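Local coordinates for 2-(hydroxymethyl)glutarate dehydrogenase (Eubacterium barkeri, PDB 3CKY), which catalyses the NAD-dependent interconversion of (S)-2-hydroxymethylglutarate and 2-formylglutarate, a step in the fermentation of nicotinate, at residues P18-N22 / A131-L136. Residues are numbered along the deposited sequence.
Sequences PMAIN and AEAGTL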
loop_
_atom_site.group_PDB
_atom_site.type_symbol
_atom_site.label_atom_id
_atom_site.label_comp_id
_atom_site.label_asym_id
_atom_site.label_seq_id
_atom_site.Cartn_x
_atom_site.Cartn_y
_atom_site.Cartn_z
ATOM N N PRO A 18 -14.199 9.130 -37.136
ATOM C CA PRO A 18 -15.485 9.852 -37.050
ATOM C C PRO A 18 -15.365 11.359 -36.787
ATOM O O PRO A 18 -16.205 12.130 -37.257
ATOM C CB PRO A 18 -16.204 9.160 -35.880
ATOM C CG PRO A 18 -15.144 8.490 -35.104
ATOM C CD PRO A 18 -14.109 8.079 -36.108
ATOM N N MET A 19 -14.337 11.769 -36.042
ATOM C CA MET A 19 -14.076 13.189 -35.796
ATOM C C MET A 19 -13.797 13.907 -37.107
ATOM O O MET A 19 -14.367 14.961 -37.378
ATOM C CB MET A 19 -12.881 13.372 -34.860
ATOM C CG MET A 19 -13.118 12.918 -33.429
ATOM S SD MET A 19 -11.763 13.333 -32.308
ATOM C CE MET A 19 -10.312 13.228 -33.325
ATOM N N ALA A 20 -12.917 13.323 -37.918
ATOM C CA ALA A 20 -12.581 13.880 -39.235
ATOM C C ALA A 20 -13.812 13.986 -40.127
ATOM O O ALA A 20 -14.001 14.987 -40.810
ATOM C CB ALA A 20 -11.499 13.034 -39.922
ATOM N N ILE A 21 -14.641 12.946 -40.114
ATOM C CA ILE A 21 -15.872 12.911 -40.908
ATOM C C ILE A 21 -16.860 13.997 -40.489
ATOM O O ILE A 21 -17.450 14.655 -41.345
ATOM C CB ILE A 21 -16.557 11.529 -40.822
ATOM C CG1 ILE A 21 -15.741 10.494 -41.598
ATOM C CG2 ILE A 21 -17.980 11.589 -41.367
ATOM C CD1 ILE A 21 -16.226 9.078 -41.408
ATOM N N ASN A 22 -17.038 14.183 -39.183
ATOM C CA ASN A 22 -17.909 15.246 -38.675
ATOM C C ASN A 22 -17.421 16.629 -39.098
ATOM O O ASN A 22 -18.226 17.500 -39.424
ATOM C CB ASN A 22 -18.039 15.171 -37.148
ATOM C CG ASN A 22 -18.941 14.039 -36.694
ATOM O OD1 ASN A 22 -19.838 13.619 -37.424
ATOM N ND2 ASN A 22 -18.714 13.545 -35.483
ATOM N N ALA A 131 -17.938 9.786 -30.462
ATOM C CA ALA A 131 -17.121 10.324 -31.542
ATOM C C ALA A 131 -17.935 10.417 -32.835
ATOM O O ALA A 131 -17.885 11.424 -33.546
ATOM C CB ALA A 131 -15.887 9.459 -31.748
ATOM N N GLU A 132 -18.679 9.354 -33.124
ATOM C CA GLU A 132 -19.548 9.294 -34.298
ATOM C C GLU A 132 -20.652 10.345 -34.242
ATOM O O GLU A 132 -20.869 11.073 -35.205
ATOM C CB GLU A 132 -20.174 7.903 -34.424
ATOM C CG GLU A 132 -19.190 6.820 -34.854
ATOM C CD GLU A 132 -19.744 5.413 -34.698
ATOM O OE1 GLU A 132 -18.951 4.454 -34.802
ATOM O OE2 GLU A 132 -20.965 5.256 -34.470
ATOM N N ALA A 133 -21.326 10.433 -33.097
ATOM C CA ALA A 133 -22.428 11.380 -32.911
ATOM C C ALA A 133 -21.969 12.831 -32.737
ATOM O O ALA A 133 -22.794 13.739 -32.752
ATOM C CB ALA A 133 -23.282 10.967 -31.717
ATOM N N GLY A 134 -20.668 13.052 -32.556
ATOM C CA GLY A 134 -20.141 14.391 -32.306
ATOM C C GLY A 134 -20.525 14.937 -30.937
ATOM O O GLY A 134 -20.656 16.153 -30.762
ATOM N N THR A 135 -20.700 14.037 -29.970
ATOM C CA THR A 135 -21.180 14.403 -28.634
ATOM C C THR A 135 -20.131 14.193 -27.543
ATOM O O THR A 135 -20.458 14.214 -26.352
ATOM C CB THR A 135 -22.450 13.606 -28.275
ATOM O OG1 THR A 135 -22.163 12.199 -28.278
ATOM C CG2 THR A 135 -23.553 13.912 -29.271
ATOM N N LEU A 136 -18.875 14.013 -27.954
ATOM C CA LEU A 136 -17.764 13.823 -27.022
ATOM C C LEU A 136 -17.673 14.946 -25.995
ATOM O O LEU A 136 -17.907 16.115 -26.319
ATOM C CB LEU A 136 -16.430 13.763 -27.781
ATOM C CG LEU A 136 -16.133 12.516 -28.607
ATOM C CD1 LEU A 136 -14.858 12.738 -29.405
ATOM C CD2 LEU A 136 -16.024 11.281 -27.724
HETATM O O HOH W 1 -18.927 11.033 -37.866
HETATM O O HOH W 2 -16.942 13.883 -33.484
#
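The side-chain amide of N22 reaches across to the carbonyls in the last turn of another helix. Carbonyls in a helix's last turn lack the usual amide partners, and a neighbouring side chain can supply one: N22 ND2 donates to E132 O at 3.3 Å, while water 2 accepts from N22 ND2 (2.7 Å) and donates to A131 O (2.6 Å). Helix 127-133 ends in a Schellman motif, with G134 at C-prime in positive phi; a CB there would come within 3.4 Å of N22 ND2. One turn earlier on helix 16-25, the ring of P18 packs apolar against the helix end, CG lying 3.6 Å from A131 CB and CB 3.7 Å from E132 CA. M19 SD meets L136 CD1 at 4.3 Å. Helix 16-25 follows the glycine-rich turn of the Rossmann fold, and 18-22 belongs to the probable NAD(+)-binding region. With N22 OD1 hydrogen-bonded to K25 NZ of its own helix, the buried amide joins the helices with both its polar atoms hydrogen-bonded.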